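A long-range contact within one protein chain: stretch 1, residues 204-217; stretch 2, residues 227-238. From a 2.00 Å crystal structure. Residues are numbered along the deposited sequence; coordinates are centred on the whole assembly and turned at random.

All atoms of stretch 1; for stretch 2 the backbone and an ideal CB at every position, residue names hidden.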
# COMPACT_ATOMS: atom_id res chain seq x y z
N ASP A 204 -10.81 -10.57 9.22
CA ASP A 204 -10.80 -11.33 7.99
C ASP A 204 -10.66 -10.27 6.90
O ASP A 204 -11.53 -9.41 6.74
CB ASP A 204 -12.12 -12.09 7.81
CG ASP A 204 -12.29 -12.63 6.41
OD1 ASP A 204 -11.27 -12.94 5.76
OD2 ASP A 204 -13.45 -12.75 5.96
N TRP A 205 -9.54 -10.30 6.18
CA TRP A 205 -9.28 -9.32 5.13
C TRP A 205 -10.01 -9.61 3.82
O TRP A 205 -9.99 -8.78 2.91
CB TRP A 205 -7.79 -9.25 4.81
CG TRP A 205 -6.89 -8.62 5.82
CD1 TRP A 205 -6.38 -9.20 6.95
CD2 TRP A 205 -6.27 -7.33 5.72
NE1 TRP A 205 -5.47 -8.35 7.55
CE2 TRP A 205 -5.38 -7.20 6.81
CE3 TRP A 205 -6.37 -6.27 4.80
CZ2 TRP A 205 -4.60 -6.06 7.01
CZ3 TRP A 205 -5.59 -5.14 5.00
CH2 TRP A 205 -4.71 -5.04 6.10
N THR A 206 -10.65 -10.76 3.71
CA THR A 206 -11.30 -11.11 2.46
C THR A 206 -12.23 -10.05 1.87
O THR A 206 -12.11 -9.73 0.69
CB THR A 206 -12.03 -12.46 2.57
OG1 THR A 206 -11.12 -13.44 3.08
CG2 THR A 206 -12.49 -12.92 1.19
N PRO A 207 -13.14 -9.49 2.66
CA PRO A 207 -14.03 -8.47 2.08
C PRO A 207 -13.26 -7.29 1.50
O PRO A 207 -13.63 -6.74 0.46
CB PRO A 207 -14.92 -8.07 3.25
CG PRO A 207 -14.97 -9.33 4.07
CD PRO A 207 -13.54 -9.80 4.05
N SER A 208 -12.17 -6.91 2.17
CA SER A 208 -11.35 -5.79 1.70
C SER A 208 -10.64 -6.15 0.40
O SER A 208 -10.50 -5.32 -0.49
CB SER A 208 -10.32 -5.39 2.75
OG SER A 208 -10.94 -4.78 3.87
N TYR A 209 -10.18 -7.40 0.28
CA TYR A 209 -9.51 -7.80 -0.95
C TYR A 209 -10.51 -7.96 -2.09
O TYR A 209 -10.17 -7.75 -3.25
CB TYR A 209 -8.69 -9.07 -0.73
CG TYR A 209 -7.29 -8.75 -0.26
CD1 TYR A 209 -7.06 -8.19 1.00
CD2 TYR A 209 -6.19 -8.95 -1.09
CE1 TYR A 209 -5.79 -7.83 1.42
CE2 TYR A 209 -4.90 -8.59 -0.69
CZ TYR A 209 -4.71 -8.03 0.57
OH TYR A 209 -3.45 -7.66 0.98
N CYS A 210 -11.74 -8.33 -1.76
CA CYS A 210 -12.76 -8.45 -2.79
C CYS A 210 -13.01 -7.07 -3.38
O CYS A 210 -13.22 -6.92 -4.59
CB CYS A 210 -14.04 -9.02 -2.18
SG CYS A 210 -13.98 -10.81 -1.95
N ARG A 211 -12.99 -6.04 -2.54
CA ARG A 211 -13.19 -4.68 -3.02
C ARG A 211 -11.98 -4.26 -3.86
O ARG A 211 -12.11 -3.58 -4.88
CB ARG A 211 -13.40 -3.71 -1.85
CG ARG A 211 -13.85 -2.34 -2.31
CD ARG A 211 -13.83 -1.32 -1.18
NE ARG A 211 -14.21 -0.01 -1.69
CZ ARG A 211 -15.47 0.39 -1.86
NH1 ARG A 211 -16.48 -0.41 -1.55
NH2 ARG A 211 -15.72 1.59 -2.38
N HIS A 212 -10.79 -4.66 -3.41
CA HIS A 212 -9.54 -4.38 -4.11
C HIS A 212 -9.68 -4.91 -5.54
O HIS A 212 -9.37 -4.21 -6.51
CB HIS A 212 -8.40 -5.07 -3.34
CG HIS A 212 -7.05 -4.97 -3.98
ND1 HIS A 212 -6.62 -5.86 -4.95
CD2 HIS A 212 -6.00 -4.16 -3.72
CE1 HIS A 212 -5.36 -5.60 -5.25
NE2 HIS A 212 -4.96 -4.57 -4.52
N ARG A 213 -10.18 -6.13 -5.67
CA ARG A 213 -10.36 -6.75 -6.98
C ARG A 213 -11.37 -5.99 -7.85
O ARG A 213 -11.15 -5.81 -9.05
CB ARG A 213 -10.80 -8.21 -6.82
CG ARG A 213 -11.02 -8.93 -8.13
CD ARG A 213 -11.15 -10.43 -7.91
NE ARG A 213 -11.53 -11.12 -9.15
CZ ARG A 213 -12.75 -11.07 -9.68
NH1 ARG A 213 -13.71 -10.37 -9.08
NH2 ARG A 213 -13.02 -11.71 -10.80
N ARG A 214 -12.47 -5.55 -7.25
CA ARG A 214 -13.47 -4.79 -7.99
C ARG A 214 -12.83 -3.51 -8.54
O ARG A 214 -13.15 -3.06 -9.63
CB ARG A 214 -14.66 -4.42 -7.10
CG ARG A 214 -15.53 -5.59 -6.69
CD ARG A 214 -16.81 -5.09 -6.03
NE ARG A 214 -17.55 -4.20 -6.92
CZ ARG A 214 -18.65 -3.54 -6.59
NH1 ARG A 214 -19.17 -3.67 -5.37
NH2 ARG A 214 -19.25 -2.75 -7.47
N ASN A 215 -11.91 -2.93 -7.77
CA ASN A 215 -11.23 -1.74 -8.23
C ASN A 215 -10.24 -2.05 -9.35
O ASN A 215 -10.06 -1.23 -10.26
CB ASN A 215 -10.54 -1.02 -7.06
CG ASN A 215 -11.44 0.00 -6.41
OD1 ASN A 215 -12.03 0.84 -7.09
ND2 ASN A 215 -11.56 -0.05 -5.09
N LEU A 216 -9.60 -3.22 -9.31
CA LEU A 216 -8.69 -3.58 -10.40
C LEU A 216 -9.50 -3.81 -11.67
O LEU A 216 -9.06 -3.44 -12.76
CB LEU A 216 -7.90 -4.86 -10.06
CG LEU A 216 -6.93 -4.80 -8.88
CD1 LEU A 216 -6.00 -6.00 -8.95
CD2 LEU A 216 -6.11 -3.52 -8.92
N GLN A 217 -10.68 -4.41 -11.54
CA GLN A 217 -11.56 -4.65 -12.68
C GLN A 217 -11.95 -3.33 -13.33
O GLN A 217 -11.98 -3.21 -14.56
CB GLN A 217 -12.83 -5.37 -12.25
CG GLN A 217 -12.66 -6.83 -11.85
CD GLN A 217 -13.98 -7.44 -11.41
OE1 GLN A 217 -14.63 -6.95 -10.49
NE2 GLN A 217 -14.38 -8.52 -12.08
N UNK A 227 -1.70 -8.39 -17.61
CA UNK A 227 -1.57 -8.97 -16.28
C UNK A 227 -1.33 -7.88 -15.26
O UNK A 227 -0.49 -7.01 -15.46
CB UNK A 227 -0.44 -10.00 -16.24
N UNK A 228 -2.08 -7.92 -14.16
CA UNK A 228 -1.91 -6.94 -13.11
C UNK A 228 -0.67 -7.24 -12.28
O UNK A 228 -0.32 -8.41 -12.04
CB UNK A 228 -3.15 -6.90 -12.22
N UNK A 229 0.01 -6.18 -11.85
CA UNK A 229 1.18 -6.27 -11.00
C UNK A 229 0.89 -5.34 -9.83
O UNK A 229 0.62 -4.15 -10.03
CB UNK A 229 2.47 -5.90 -11.74
N UNK A 230 0.92 -5.89 -8.62
CA UNK A 230 0.63 -5.13 -7.41
C UNK A 230 1.79 -5.21 -6.43
O UNK A 230 2.61 -6.12 -6.49
CB UNK A 230 -0.65 -5.64 -6.75
N UNK A 231 1.84 -4.24 -5.52
CA UNK A 231 2.87 -4.25 -4.47
C UNK A 231 2.31 -3.55 -3.24
O UNK A 231 1.74 -2.46 -3.33
CB UNK A 231 4.16 -3.57 -4.94
N UNK A 232 2.48 -4.18 -2.08
CA UNK A 232 1.99 -3.59 -0.84
C UNK A 232 2.38 -4.42 0.38
O UNK A 232 2.42 -5.65 0.31
CB UNK A 232 0.47 -3.43 -0.90
N UNK A 233 2.67 -3.76 1.51
CA UNK A 233 3.04 -4.50 2.72
C UNK A 233 1.90 -5.37 3.28
O UNK A 233 2.15 -6.37 3.94
CB UNK A 233 3.50 -3.51 3.80
N UNK A 234 0.64 -5.00 3.01
CA UNK A 234 -0.49 -5.76 3.55
C UNK A 234 -0.53 -7.22 3.12
O UNK A 234 -1.06 -8.07 3.83
CB UNK A 234 -1.80 -5.09 3.13
N UNK A 235 0.03 -7.51 1.95
CA UNK A 235 0.01 -8.87 1.44
C UNK A 235 0.70 -9.86 2.36
O UNK A 235 0.43 -11.06 2.30
CB UNK A 235 0.67 -8.91 0.06
N UNK A 236 1.57 -9.36 3.24
CA UNK A 236 2.25 -10.22 4.20
C UNK A 236 1.25 -10.69 5.26
O UNK A 236 1.29 -11.84 5.71
CB UNK A 236 3.43 -9.49 4.85
N UNK A 237 0.36 -9.78 5.64
CA UNK A 237 -0.65 -10.01 6.68
C UNK A 237 -1.94 -10.65 6.21
O UNK A 237 -2.66 -11.28 7.00
CB UNK A 237 -0.99 -8.68 7.35
N UNK A 238 -2.25 -10.50 4.93
CA UNK A 238 -3.52 -10.98 4.39
C UNK A 238 -3.41 -11.98 3.25
O UNK A 238 -4.24 -11.97 2.34
CB UNK A 238 -4.34 -9.78 3.91

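Stretch 1 is largely helical, and the helix runs on past Gln-217; Trp-205, Tyr-209, His-212 and Leu-216 direct their CA-to-CB bonds at stretch 2. The strand 227-231 crosses this face at 131° between N-to-C directions, the axes 11.3 Å apart at closest approach, leaving room between the two for side chains of some size; further along, the backbone comes closer.

Position 227 has nothing of stretch 1 within 5.5 Å of its ideal CB, so almost any strand-compatible residue would serve; it is Arg-227, which makes no contact across.

At position 228 the CB points toward stretch 1 and lies 4.4 Å from Leu-216 CD1. With the CA atoms of 216 and 228 8.0 Å apart, a long aliphatic or an aromatic side chain would suit. The residue is Trp-228, whose indole lies flat against the leucine: Leu-216 CD2 sits 3.6 Å from the centroid of the six-membered ring and 7° off its normal, a CH-pi contact over the face. The ring also reaches the helix backbone, with Trp-228 CZ2 3.4 Å from Leu-216 O.

Position 229 points away, and stretch 1 sets no preference; it is Val-229.

Position 230 faces the helix again. Its ideal CB is 4.9 Å from His-212 CE1, and the methyls of Leu-216 lie beyond, an apolar setting for leucine, isoleucine, methionine or perhaps phenylalanine. Leu-230, with both chi angles m, places CG 4.0 Å from His-212 CE1, at the edge of the imidazole, and CD1 4.0 Å from Leu-216 CD2.

Positions 231 and 233 find nothing of stretch 1 near their ideal CB atoms and are Lys-231 and Pro-233. Position 232 points toward the helix but without contact, leaving the choice open; Asn-232 makes no contact across.

At position 234 the ideal CB is 3.7 Å from Tyr-209 OH and 4.2 Å from Trp-205 CH2. A small polar residue such as serine or threonine would answer the hydroxyl. Ser-234, chi1 p, does so: its OG and Tyr-209 OH are hydrogen-bonded at 2.9 Å, and either could be the donor. Within stretch 2, Asn-232 ND2 donates to Ser-234 OG (2.8 Å).

Position 235 points sideways, yet its CB is 4.4 Å from Tyr-209 OH, so a polar or aromatic group could swing in. His-235 does, its ring meeting that of Tyr-209 rim to rim, centroids 5.7 Å apart and planes at 69°.

Position 236 points away and holds Leu-236. Position 237 starts toward Trp-205, its CB 4.5 Å from CZ2; various apolar residues could fit. Phe-237 touches the indole through CB (4.4 Å from Trp-205 CZ2), while its ring leads away.

Position 238 is the tightest: the ideal CB is 3.4 Å from Trp-205 CG and 3.5 Å from Tyr-209 CE1, favouring a very small residue. Ala-238 places its methyl over the indole face, CB lying 3.6 Å from the centroid of the five-membered ring of Trp-205.

Stretch 2, residues 227-238: RWVLKNPSHLFA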
# COMPACT_ATOMS: atom_id res chain seq x y z
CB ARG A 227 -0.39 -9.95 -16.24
CG ARG A 227 -0.21 -10.66 -14.90
CD ARG A 227 1.19 -11.25 -14.80
NE ARG A 227 1.58 -11.90 -16.05
CZ ARG A 227 1.11 -13.06 -16.47
NH1 ARG A 227 0.23 -13.74 -15.74
NH2 ARG A 227 1.49 -13.54 -17.65
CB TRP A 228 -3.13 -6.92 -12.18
CG TRP A 228 -4.19 -5.95 -12.58
CD1 TRP A 228 -5.32 -6.22 -13.29
CD2 TRP A 228 -4.22 -4.55 -12.28
NE1 TRP A 228 -6.06 -5.07 -13.45
CE2 TRP A 228 -5.40 -4.03 -12.84
CE3 TRP A 228 -3.35 -3.69 -11.60
CZ2 TRP A 228 -5.75 -2.68 -12.73
CZ3 TRP A 228 -3.70 -2.35 -11.49
CH2 TRP A 228 -4.89 -1.86 -12.05
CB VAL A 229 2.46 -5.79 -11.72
CG1 VAL A 229 3.64 -5.86 -10.76
CG2 VAL A 229 2.72 -6.65 -12.95
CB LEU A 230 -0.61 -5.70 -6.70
CG LEU A 230 -1.97 -5.83 -7.40
CD1 LEU A 230 -2.33 -4.50 -8.04
CD2 LEU A 230 -1.94 -6.93 -8.46
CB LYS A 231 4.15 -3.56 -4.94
CG LYS A 231 5.33 -3.76 -3.97
CD LYS A 231 5.48 -2.62 -2.97
CE LYS A 231 6.18 -1.42 -3.61
NZ LYS A 231 6.69 -0.45 -2.60
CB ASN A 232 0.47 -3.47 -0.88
CG ASN A 232 -0.06 -2.47 0.12
OD1 ASN A 232 0.38 -1.32 0.16
ND2 ASN A 232 -1.03 -2.89 0.93
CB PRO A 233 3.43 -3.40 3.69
CG PRO A 233 4.01 -2.35 2.79
CD PRO A 233 3.03 -2.34 1.64
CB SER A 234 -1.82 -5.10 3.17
OG SER A 234 -2.10 -5.28 1.79
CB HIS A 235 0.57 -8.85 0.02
CG HIS A 235 -0.20 -7.94 -0.89
ND1 HIS A 235 0.40 -7.14 -1.84
CD2 HIS A 235 -1.52 -7.67 -0.94
CE1 HIS A 235 -0.53 -6.39 -2.42
NE2 HIS A 235 -1.70 -6.70 -1.90
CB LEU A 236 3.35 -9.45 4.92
CG LEU A 236 4.59 -9.05 4.13
CD1 LEU A 236 5.45 -8.12 4.98
CD2 LEU A 236 5.38 -10.30 3.74
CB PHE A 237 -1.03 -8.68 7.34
CG PHE A 237 0.12 -7.93 7.95
CD1 PHE A 237 0.34 -7.98 9.33
CD2 PHE A 237 0.96 -7.13 7.17
CE1 PHE A 237 1.38 -7.26 9.91
CE2 PHE A 237 2.00 -6.41 7.74
CZ PHE A 237 2.21 -6.47 9.12
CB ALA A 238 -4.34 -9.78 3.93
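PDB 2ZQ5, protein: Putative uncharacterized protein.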